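Local coordinates for DUF3836 domain-containing protein (Bacteroides vulgatus, PDB 4R8O) that is of unknown function, belongs to the DUF3836 family and folds as a single-layer antiparallel beta-sheet of the kind evolved from beta-hairpin repeats, at residues Val18-Ile24 and Met36-Tyr42; Asn65-Arg70 and Glu81-Trp85; Lys76-Tyr82 and Met98-Asp103. All coordinates share one frame. Residue numbers count along the deposited sequence, not the author numbering.

Contact 1: residues Val18-Ile24 and Met36-Tyr42; sequences VVVSETI and MKHNYKY
Strands 18-24 and 36-42 run antiparallel, their short axes 4.6 Å apart at closest approach and at 164° between N-to-C directions. M36, a selenomethionine, begins 36-42 and forms a hydrogen-bonded pair with I24: M36 N to I24 O is 3.2 Å and I24 N to M36 O 2.8 Å. On the same face its CG lies 4.2 Å from I24 CD1. K37 pairs with T23 in the non-hydrogen-bonded register (CA-CA 4.4 Å), and its CA sits 3.4 Å from E22 O in a CA-H...O contact; its extended all-t chain brings CE to 3.8 Å from S21 OG. H38 and E22 form two reciprocal backbone hydrogen bonds (H38 N to E22 O 2.8 Å, E22 N to H38 O 2.9 Å). The H38 ring meets I24 CD1 edge-on, CD2 4.0 Å away, while ND1 bonds D51 on strand 48-57. The alternation is that of antiparallel strands; because 18-28 and 31-42 follow each other directly in the chain, they form a beta hairpin of the meandering sheet. N39 stands opposite S21 (CA-CA 4.5 Å); S21 OG to N39 OD1, at 3.5 Å, is a weak hydrogen bond, and N39 ND2 bonds Q54. Y40 N reaches V20 O at 3.0 Å. V20 has psi near -20°, and V20 and S21 both face E13 of strand 8-15, a classic beta bulge in the pairing on that side. The Y40 CA-to-CB bond points toward strand 18-24; with chi1 m, ring atom CD2 comes 3.4 Å from V19 O, and R48 makes a cation-pi contact. Y42, also m, donates OH to V19 O at 2.9 Å, bonds R48 as well, and offers its ring face to V18 CB, 4.2 Å from the centroid.

Contact 2: residues Asn65-Arg70 and Glu81-Trp85; sequences NNLCIR and EYYKW
Segments 65-70 and 81-85 are antiparallel strands whose axes approach to 4.8 Å, with 158° between their N-to-C directions. C68 with Y83 and R70 with E81 are hydrogen-bonded pairs: C68 N to Y83 O is 3.1 Å, Y83 N to C68 O 2.8 Å, R70 N to E81 O 3.0 Å and E81 N to R70 O 2.9 Å. L67 with K84 (CA-CA 4.8 Å) and I69 with Y82 (CA-CA 4.7 Å) are the non-hydrogen-bonded pairs. At N66 psi falls to -75°, away from the extended range, yet W85 N still reaches N66 O at 2.9 Å.

The C68, R70, E81 and Y83 side chains share one face. There the R70 guanidinium lies flat on the Y83 ring, centres 4.1 Å apart and planes at 16°, with CZ only 7° off the ring normal: a stacked cation-pi pair. On the other face I69 CG1 packs 4.0 Å from Y82 CD2, and L67 CD2 lies 4.1 Å from K84 CE. Nearby, N66 (chi1 t) accepts K84 NZ at OD1, 2.9 Å. N65 CB sits over the five-membered ring of W85, 3.7 Å from its centroid, a CH-pi contact; N65 OD1 bonds Q54, and W85 meets Y92 edge-to-face. In this hairpin of a single-layer sheet, cross-strand pairing of a cation with an aromatic ring and of lysine with an amide shows that side chains lying along the sheet surface supplement the backbone bonds.

Contact 3: residues Lys76-Tyr82 and Met98-Asp103; sequences KSMTTEY and MTVTMD
Backbone hydrogen bonds come in two reciprocal pairs. M78 N to M102 O is 2.9 Å and M102 N to M78 O 3.1 Å; T80 N to V100 O is 2.9 Å and V100 N to T80 O 3.1 Å. Strands 78-82 and 100-102 are therefore antiparallel, with axes 4.8 Å apart and 165° between their N-to-C directions. T79 opposite T101 (CA-CA 4.4 Å) is the intervening non-hydrogen-bonded pair.

CA-H...O contacts accompany these bonds: T79 CA to V100 O is 3.3 Å, T101 CA to M78 O 3.5 Å and T99 CA to T80 O 3.5 Å. Just before strand 78-82, K76 O receives D103 CA at 3.1 Å, and S77 OG makes a weak hydrogen bond to M102 O at 3.5 Å.

Among side chains, threonine methyls meet on one face, T79 CG2 to T99 CG2 at 3.7 Å. Y82 (chi1 m) places CD1 3.7 Å from M98 CB, and M98 O lies at the ring edge; M78, M98 and M102 are all selenomethionines.

This is the last hairpin of the sheet, 78-86 with 91-102. Strand 91-102 is outermost within the chain, whereas strand 78-86 continues the sheet on its other side, where M78 and T80 touch Y71 of strand 62-73.

In the fold
All three contacts are antiparallel pairings within one seven-strand sheet whose spatial order follows the chain order, strand 8-15 at one margin and 91-102 at the other. Contact 1 closes before contact 2 opens; their centres are 14 Å apart and their nearest atoms about 6 Å, with strand 48-57 between them. Contacts 2 and 3 share E81 and Y82 on strand 78-86, which pairs with 62-73 on one side and 91-102 on the other; R70 O lies 4.2 Å from T80 CB. Contacts 1 and 3 lie 21 Å apart between centres. The centre of contact 3 is about 17 Å from the centre of the chain, that of contact 1 about 6 Å.

Contact 1: residues Val18-Ile24 and Met36-Tyr42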
loop_
_atom_site.group_PDB
_atom_site.type_symbol
_atom_site.label_atom_id
_atom_site.label_comp_id
_atom_site.label_asym_id
_atom_site.label_seq_id
_atom_site.Cartn_x
_atom_site.Cartn_y
_atom_site.Cartn_z
ATOM N N VAL A 18 -3.062 5.403 -14.623
ATOM C CA VAL A 18 -3.231 4.816 -13.313
ATOM C C VAL A 18 -2.092 5.193 -12.405
ATOM O O VAL A 18 -0.927 5.076 -12.772
ATOM C CB VAL A 18 -3.372 3.272 -13.318
ATOM C CG1 VAL A 18 -4.725 2.890 -13.911
ATOM C CG2 VAL A 18 -2.238 2.563 -14.046
ATOM N N VAL A 19 -2.480 5.573 -11.188
ATOM C CA VAL A 19 -1.575 5.781 -10.071
ATOM C C VAL A 19 -0.815 4.528 -9.622
ATOM O O VAL A 19 -1.388 3.623 -9.053
ATOM C CB VAL A 19 -2.296 6.405 -8.850
ATOM C CG1 VAL A 19 -2.754 7.809 -9.183
ATOM C CG2 VAL A 19 -3.496 5.594 -8.378
ATOM N N VAL A 20 0.490 4.504 -9.875
ATOM C CA VAL A 20 1.379 3.373 -9.569
ATOM C C VAL A 20 1.907 3.503 -8.163
ATOM O O VAL A 20 2.397 2.546 -7.577
ATOM C CB VAL A 20 2.574 3.359 -10.560
ATOM C CG1 VAL A 20 3.571 2.217 -10.292
ATOM C CG2 VAL A 20 2.031 3.250 -11.966
ATOM N N SER A 21 1.854 4.708 -7.642
ATOM C CA SER A 21 2.363 4.986 -6.338
ATOM C C SER A 21 1.773 6.277 -5.805
ATOM O O SER A 21 1.390 7.167 -6.575
ATOM C CB SER A 21 3.880 5.121 -6.409
ATOM O OG SER A 21 4.424 5.571 -5.171
ATOM N N GLU A 22 1.762 6.385 -4.486
ATOM C CA GLU A 22 1.362 7.611 -3.827
ATOM C C GLU A 22 2.144 7.786 -2.532
ATOM O O GLU A 22 2.326 6.846 -1.781
ATOM C CB GLU A 22 -0.103 7.546 -3.544
ATOM C CG GLU A 22 -0.673 8.860 -3.113
ATOM C CD GLU A 22 -1.978 8.693 -2.414
ATOM O OE1 GLU A 22 -1.991 8.014 -1.370
ATOM O OE2 GLU A 22 -2.980 9.229 -2.906
ATOM N N THR A 23 2.570 9.000 -2.260
ATOM C CA THR A 23 3.375 9.282 -1.091
ATOM C C THR A 23 2.573 10.226 -0.187
ATOM O O THR A 23 1.891 11.134 -0.662
ATOM C CB THR A 23 4.701 9.876 -1.520
ATOM O OG1 THR A 23 5.288 9.037 -2.522
ATOM C CG2 THR A 23 5.648 9.965 -0.364
ATOM N N ILE A 24 2.658 9.987 1.116
ATOM C CA ILE A 24 1.930 10.784 2.103
ATOM C C ILE A 24 2.989 11.359 3.014
ATOM O O ILE A 24 3.950 10.662 3.395
ATOM C CB ILE A 24 0.857 9.986 2.876
ATOM C CG1 ILE A 24 -0.042 9.220 1.890
ATOM C CG2 ILE A 24 -0.023 10.922 3.697
ATOM C CD1 ILE A 24 -0.906 8.138 2.522
HETATM N N MSE A 36 4.191 7.848 4.816
HETATM C CA MSE A 36 3.759 6.571 4.281
HETATM C C MSE A 36 3.811 6.576 2.770
HETATM O O MSE A 36 3.662 7.612 2.157
HETATM C CB MSE A 36 2.380 6.396 4.917
HETATM C CG MSE A 36 1.589 5.270 4.301
HETATM SE SE MSE A 36 0.341 4.363 5.516
HETATM C CE MSE A 36 -0.043 3.322 3.959
ATOM N N LYS A 37 3.986 5.413 2.153
ATOM C CA LYS A 37 4.052 5.296 0.675
ATOM C C LYS A 37 3.255 4.094 0.271
ATOM O O LYS A 37 3.446 3.005 0.820
ATOM C CB LYS A 37 5.494 5.118 0.235
ATOM C CG LYS A 37 5.741 5.263 -1.262
ATOM C CD LYS A 37 7.205 5.023 -1.552
ATOM C CE LYS A 37 7.497 5.043 -3.039
ATOM N NZ LYS A 37 8.690 4.217 -3.352
ATOM N N HIS A 38 2.336 4.285 -0.662
ATOM C CA HIS A 38 1.515 3.188 -1.151
ATOM C C HIS A 38 2.012 2.833 -2.537
ATOM O O HIS A 38 2.051 3.693 -3.400
ATOM C CB HIS A 38 0.084 3.616 -1.300
ATOM C CG HIS A 38 -0.711 3.618 -0.041
ATOM N ND1 HIS A 38 -1.196 2.460 0.518
ATOM C CD2 HIS A 38 -1.215 4.639 0.698
ATOM C CE1 HIS A 38 -1.945 2.765 1.566
ATOM N NE2 HIS A 38 -1.977 4.084 1.696
ATOM N N ASN A 39 2.362 1.586 -2.768
ATOM C CA ASN A 39 2.784 1.139 -4.111
ATOM C C ASN A 39 1.698 0.205 -4.607
ATOM O O ASN A 39 1.387 -0.761 -3.943
ATOM C CB ASN A 39 4.110 0.444 -3.981
ATOM C CG ASN A 39 5.178 1.357 -3.357
ATOM O OD1 ASN A 39 5.391 2.489 -3.831
ATOM N ND2 ASN A 39 5.835 0.895 -2.292
ATOM N N TYR A 40 1.101 0.537 -5.753
ATOM C CA TYR A 40 -0.032 -0.174 -6.331
ATOM C C TYR A 40 0.343 -0.979 -7.585
ATOM O O TYR A 40 1.167 -0.521 -8.351
ATOM C CB TYR A 40 -1.064 0.852 -6.779
ATOM C CG TYR A 40 -1.504 1.765 -5.702
ATOM C CD1 TYR A 40 -2.330 1.312 -4.697
ATOM C CD2 TYR A 40 -1.121 3.100 -5.696
ATOM C CE1 TYR A 40 -2.761 2.163 -3.689
ATOM C CE2 TYR A 40 -1.535 3.969 -4.702
ATOM C CZ TYR A 40 -2.356 3.497 -3.695
ATOM O OH TYR A 40 -2.758 4.337 -2.686
ATOM N N LYS A 41 -0.297 -2.136 -7.799
ATOM C CA LYS A 41 -0.107 -2.978 -9.000
ATOM C C LYS A 41 -1.468 -3.234 -9.569
ATOM O O LYS A 41 -2.443 -3.254 -8.835
ATOM C CB LYS A 41 0.538 -4.326 -8.658
ATOM C CG LYS A 41 1.756 -4.190 -7.762
ATOM C CD LYS A 41 2.769 -5.326 -7.825
ATOM C CE LYS A 41 4.168 -4.813 -7.412
ATOM N NZ LYS A 41 4.705 -3.597 -8.135
ATOM N N TYR A 42 -1.549 -3.452 -10.870
ATOM C CA TYR A 42 -2.848 -3.654 -11.550
ATOM C C TYR A 42 -2.761 -4.899 -12.404
ATOM O O TYR A 42 -1.666 -5.347 -12.694
ATOM C CB TYR A 42 -3.196 -2.402 -12.380
ATOM C CG TYR A 42 -3.414 -1.147 -11.520
ATOM C CD1 TYR A 42 -2.335 -0.450 -10.970
ATOM C CD2 TYR A 42 -4.692 -0.676 -11.232
ATOM C CE1 TYR A 42 -2.518 0.675 -10.151
ATOM C CE2 TYR A 42 -4.889 0.449 -10.407
ATOM C CZ TYR A 42 -3.797 1.118 -9.870
ATOM O OH TYR A 42 -3.970 2.227 -9.069
#

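Contact 2: residues Asn65-Arg70 and Glu81-Trp85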
loop_
_atom_site.group_PDB
_atom_site.type_symbol
_atom_site.label_atom_id
_atom_site.label_comp_id
_atom_site.label_asym_id
_atom_site.label_seq_id
_atom_site.Cartn_x
_atom_site.Cartn_y
_atom_site.Cartn_z
ATOM N N ASN A 65 8.782 -2.029 4.912
ATOM C CA ASN A 65 7.584 -2.802 4.562
ATOM C C ASN A 65 6.743 -3.040 5.794
ATOM O O ASN A 65 7.282 -3.260 6.866
ATOM C CB ASN A 65 7.980 -4.112 3.911
ATOM C CG ASN A 65 8.572 -3.899 2.539
ATOM O OD1 ASN A 65 9.475 -3.087 2.367
ATOM N ND2 ASN A 65 8.074 -4.605 1.563
ATOM N N ASN A 66 5.428 -2.916 5.667
ATOM C CA ASN A 66 4.547 -3.056 6.841
ATOM C C ASN A 66 3.358 -3.952 6.525
ATOM O O ASN A 66 3.308 -5.095 6.947
ATOM C CB ASN A 66 4.122 -1.658 7.367
ATOM C CG ASN A 66 3.061 -1.740 8.468
ATOM O OD1 ASN A 66 3.091 -2.643 9.310
ATOM N ND2 ASN A 66 2.108 -0.822 8.454
ATOM N N LEU A 67 2.420 -3.403 5.767
ATOM C CA LEU A 67 1.177 -4.046 5.390
ATOM C C LEU A 67 1.096 -4.118 3.895
ATOM O O LEU A 67 1.741 -3.328 3.196
ATOM C CB LEU A 67 -0.019 -3.227 5.901
ATOM C CG LEU A 67 -0.189 -3.209 7.427
ATOM C CD1 LEU A 67 -1.293 -2.243 7.894
ATOM C CD2 LEU A 67 -0.455 -4.613 7.967
ATOM N N CYS A 68 0.270 -5.039 3.412
ATOM C CA CYS A 68 0.053 -5.239 1.966
ATOM C C CYS A 68 -1.289 -5.905 1.806
ATOM O O CYS A 68 -1.564 -6.899 2.460
ATOM C CB CYS A 68 1.118 -6.140 1.419
ATOM S SG CYS A 68 1.171 -6.252 -0.368
ATOM N N ILE A 69 -2.125 -5.315 0.979
ATOM C CA ILE A 69 -3.445 -5.808 0.671
ATOM C C ILE A 69 -3.463 -6.289 -0.770
ATOM O O ILE A 69 -2.868 -5.650 -1.636
ATOM C CB ILE A 69 -4.460 -4.687 0.705
ATOM C CG1 ILE A 69 -4.344 -3.887 2.016
ATOM C CG2 ILE A 69 -5.852 -5.262 0.544
ATOM C CD1 ILE A 69 -5.125 -2.581 2.005
ATOM N N ARG A 70 -4.186 -7.376 -1.020
ATOM C CA ARG A 70 -4.262 -8.018 -2.337
ATOM C C ARG A 70 -5.704 -8.283 -2.658
ATOM O O ARG A 70 -6.432 -8.744 -1.792
ATOM C CB ARG A 70 -3.449 -9.298 -2.348
ATOM C CG ARG A 70 -1.965 -8.953 -2.260
ATOM C CD ARG A 70 -0.966 -10.068 -2.599
ATOM N NE ARG A 70 0.285 -9.686 -1.954
ATOM C CZ ARG A 70 1.334 -10.471 -1.686
ATOM N NH1 ARG A 70 1.374 -11.756 -2.046
ATOM N NH2 ARG A 70 2.390 -9.944 -1.052
ATOM N N GLU A 81 -7.326 -9.710 0.805
ATOM C CA GLU A 81 -6.523 -10.413 1.787
ATOM C C GLU A 81 -5.440 -9.510 2.296
ATOM O O GLU A 81 -4.861 -8.761 1.511
ATOM C CB GLU A 81 -5.880 -11.600 1.147
ATOM C CG GLU A 81 -6.822 -12.675 0.706
ATOM C CD GLU A 81 -6.036 -13.827 0.067
ATOM O OE1 GLU A 81 -5.415 -13.585 -0.991
ATOM O OE2 GLU A 81 -6.015 -14.944 0.638
ATOM N N TYR A 82 -5.106 -9.639 3.582
ATOM C CA TYR A 82 -4.199 -8.718 4.246
ATOM C C TYR A 82 -2.979 -9.462 4.674
ATOM O O TYR A 82 -3.087 -10.533 5.287
ATOM C CB TYR A 82 -4.895 -8.136 5.496
ATOM C CG TYR A 82 -6.153 -7.364 5.171
ATOM C CD1 TYR A 82 -7.415 -7.982 5.139
ATOM C CD2 TYR A 82 -6.094 -6.015 4.904
ATOM C CE1 TYR A 82 -8.577 -7.241 4.820
ATOM C CE2 TYR A 82 -7.235 -5.273 4.623
ATOM C CZ TYR A 82 -8.460 -5.882 4.565
ATOM O OH TYR A 82 -9.528 -5.086 4.232
ATOM N N TYR A 83 -1.811 -8.880 4.421
ATOM C CA TYR A 83 -0.547 -9.536 4.744
ATOM C C TYR A 83 0.242 -8.624 5.624
ATOM O O TYR A 83 0.190 -7.405 5.450
ATOM C CB TYR A 83 0.241 -9.767 3.454
ATOM C CG TYR A 83 -0.355 -10.784 2.492
ATOM C CD1 TYR A 83 -1.438 -10.471 1.720
ATOM C CD2 TYR A 83 0.245 -12.052 2.305
ATOM C CE1 TYR A 83 -1.983 -11.401 0.822
ATOM C CE2 TYR A 83 -0.258 -12.967 1.396
ATOM C CZ TYR A 83 -1.349 -12.656 0.670
ATOM O OH TYR A 83 -1.827 -13.605 -0.197
ATOM N N LYS A 84 0.998 -9.184 6.564
ATOM C CA LYS A 84 1.904 -8.369 7.382
ATOM C C LYS A 84 3.322 -8.805 7.104
ATOM O O LYS A 84 3.582 -9.995 6.867
ATOM C CB LYS A 84 1.565 -8.481 8.869
ATOM C CG LYS A 84 2.329 -7.479 9.732
ATOM C CD LYS A 84 1.546 -6.987 10.967
ATOM C CE LYS A 84 1.770 -5.496 11.294
ATOM N NZ LYS A 84 3.141 -4.923 11.091
ATOM N N TRP A 85 4.224 -7.827 7.077
ATOM C CA TRP A 85 5.644 -8.067 6.818
ATOM C C TRP A 85 6.303 -8.654 8.060
ATOM O O TRP A 85 6.075 -8.174 9.162
ATOM C CB TRP A 85 6.335 -6.732 6.464
ATOM C CG TRP A 85 7.776 -6.890 6.163
ATOM C CD1 TRP A 85 8.826 -6.584 6.984
ATOM C CD2 TRP A 85 8.341 -7.433 4.968
ATOM N NE1 TRP A 85 10.023 -6.888 6.359
ATOM C CE2 TRP A 85 9.748 -7.407 5.119
ATOM C CE3 TRP A 85 7.802 -7.931 3.782
ATOM C CZ2 TRP A 85 10.619 -7.884 4.132
ATOM C CZ3 TRP A 85 8.677 -8.414 2.774
ATOM C CH2 TRP A 85 10.066 -8.374 2.962
#

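Contact 3: residues Lys76-Tyr82 and Met98-Asp103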
loop_
_atom_site.group_PDB
_atom_site.type_symbol
_atom_site.label_atom_id
_atom_site.label_comp_id
_atom_site.label_asym_id
_atom_site.label_seq_id
_atom_site.Cartn_x
_atom_site.Cartn_y
_atom_site.Cartn_z
ATOM N N LYS A 76 -18.785 -12.683 -9.184
ATOM C CA LYS A 76 -19.779 -12.052 -8.356
ATOM C C LYS A 76 -19.216 -11.458 -7.075
ATOM O O LYS A 76 -19.978 -10.863 -6.306
ATOM C CB LYS A 76 -20.862 -13.093 -8.060
ATOM C CG LYS A 76 -21.720 -13.430 -9.272
ATOM C CD LYS A 76 -22.631 -14.616 -9.016
ATOM C CE LYS A 76 -23.412 -14.948 -10.277
ATOM N NZ LYS A 76 -24.505 -15.921 -10.022
ATOM N N SER A 77 -17.890 -11.525 -6.908
ATOM C CA SER A 77 -17.270 -11.370 -5.614
ATOM C C SER A 77 -15.828 -10.855 -5.704
ATOM O O SER A 77 -15.043 -11.325 -6.525
ATOM C CB SER A 77 -17.325 -12.735 -4.925
ATOM O OG SER A 77 -16.540 -12.800 -3.764
HETATM N N MSE A 78 -15.512 -9.859 -4.885
HETATM C CA MSE A 78 -14.132 -9.469 -4.664
HETATM C C MSE A 78 -13.657 -9.995 -3.348
HETATM O O MSE A 78 -14.329 -9.829 -2.341
HETATM C CB MSE A 78 -13.941 -7.968 -4.628
HETATM C CG MSE A 78 -12.454 -7.613 -4.687
HETATM SE SE MSE A 78 -12.197 -5.673 -4.746
HETATM C CE MSE A 78 -12.962 -5.105 -3.030
ATOM N N THR A 79 -12.451 -10.554 -3.332
ATOM C CA THR A 79 -11.807 -11.005 -2.100
ATOM C C THR A 79 -10.557 -10.179 -1.804
ATOM O O THR A 79 -9.661 -10.068 -2.657
ATOM C CB THR A 79 -11.414 -12.470 -2.207
ATOM O OG1 THR A 79 -12.536 -13.229 -2.694
ATOM C CG2 THR A 79 -10.960 -13.005 -0.852
ATOM N N THR A 80 -10.473 -9.648 -0.580
ATOM C CA THR A 80 -9.346 -8.820 -0.151
ATOM C C THR A 80 -8.631 -9.563 0.948
ATOM O O THR A 80 -9.247 -10.011 1.918
ATOM C CB THR A 80 -9.788 -7.439 0.363
ATOM O OG1 THR A 80 -10.051 -7.501 1.762
ATOM C CG2 THR A 80 -11.032 -6.975 -0.325
ATOM N N GLU A 81 -7.326 -9.710 0.805
ATOM C CA GLU A 81 -6.523 -10.413 1.787
ATOM C C GLU A 81 -5.440 -9.510 2.296
ATOM O O GLU A 81 -4.861 -8.761 1.511
ATOM C CB GLU A 81 -5.880 -11.600 1.147
ATOM C CG GLU A 81 -6.822 -12.675 0.706
ATOM C CD GLU A 81 -6.036 -13.827 0.067
ATOM O OE1 GLU A 81 -5.415 -13.585 -0.991
ATOM O OE2 GLU A 81 -6.015 -14.944 0.638
ATOM N N TYR A 82 -5.106 -9.639 3.582
ATOM C CA TYR A 82 -4.199 -8.718 4.246
ATOM C C TYR A 82 -2.979 -9.462 4.674
ATOM O O TYR A 82 -3.087 -10.533 5.287
ATOM C CB TYR A 82 -4.895 -8.136 5.496
ATOM C CG TYR A 82 -6.153 -7.364 5.171
ATOM C CD1 TYR A 82 -7.415 -7.982 5.139
ATOM C CD2 TYR A 82 -6.094 -6.015 4.904
ATOM C CE1 TYR A 82 -8.577 -7.241 4.820
ATOM C CE2 TYR A 82 -7.235 -5.273 4.623
ATOM C CZ TYR A 82 -8.460 -5.882 4.565
ATOM O OH TYR A 82 -9.528 -5.086 4.232
HETATM N N MSE A 98 -8.266 -12.104 8.703
HETATM C CA MSE A 98 -8.853 -10.811 8.313
HETATM C C MSE A 98 -9.433 -10.809 6.923
HETATM O O MSE A 98 -10.106 -9.852 6.562
HETATM C CB MSE A 98 -7.774 -9.752 8.390
HETATM C CG MSE A 98 -7.280 -9.498 9.813
HETATM SE SE MSE A 98 -8.610 -8.505 10.887
HETATM C CE MSE A 98 -8.653 -6.951 9.669
ATOM N N THR A 99 -9.239 -11.876 6.140
ATOM C CA THR A 99 -9.745 -11.938 4.777
ATOM C C THR A 99 -11.225 -11.605 4.700
ATOM O O THR A 99 -11.983 -12.036 5.552
ATOM C CB THR A 99 -9.547 -13.352 4.186
ATOM O OG1 THR A 99 -8.159 -13.690 4.253
ATOM C CG2 THR A 99 -10.002 -13.424 2.743
ATOM N N VAL A 100 -11.625 -10.907 3.643
ATOM C CA VAL A 100 -13.013 -10.519 3.402
ATOM C C VAL A 100 -13.435 -10.853 1.972
ATOM O O VAL A 100 -12.675 -10.685 1.032
ATOM C CB VAL A 100 -13.152 -9.006 3.602
ATOM C CG1 VAL A 100 -14.496 -8.489 3.096
ATOM C CG2 VAL A 100 -12.913 -8.650 5.071
ATOM N N THR A 101 -14.689 -11.239 1.830
ATOM C CA THR A 101 -15.256 -11.587 0.566
ATOM C C THR A 101 -16.621 -10.949 0.522
ATOM O O THR A 101 -17.466 -11.283 1.349
ATOM C CB THR A 101 -15.401 -13.117 0.452
ATOM O OG1 THR A 101 -14.163 -13.738 0.817
ATOM C CG2 THR A 101 -15.763 -13.515 -0.949
HETATM N N MSE A 102 -16.817 -10.027 -0.424
HETATM C CA MSE A 102 -18.095 -9.338 -0.622
HETATM C C MSE A 102 -18.464 -9.308 -2.084
HETATM O O MSE A 102 -17.631 -9.584 -2.957
HETATM C CB MSE A 102 -17.921 -7.942 -0.045
HETATM C CG MSE A 102 -17.916 -7.940 1.492
HETATM SE SE MSE A 102 -17.209 -6.256 2.258
HETATM C CE MSE A 102 -18.531 -5.086 1.383
ATOM N N ASP A 103 -19.718 -8.959 -2.368
ATOM C CA ASP A 103 -20.248 -9.058 -3.745
ATOM C C ASP A 103 -19.953 -7.875 -4.675
ATOM O O ASP A 103 -19.583 -6.793 -4.244
ATOM C CB ASP A 103 -21.748 -9.318 -3.733
ATOM C CG ASP A 103 -22.116 -10.651 -3.089
ATOM O OD1 ASP A 103 -21.542 -11.691 -3.477
ATOM O OD2 ASP A 103 -23.013 -10.678 -2.219
#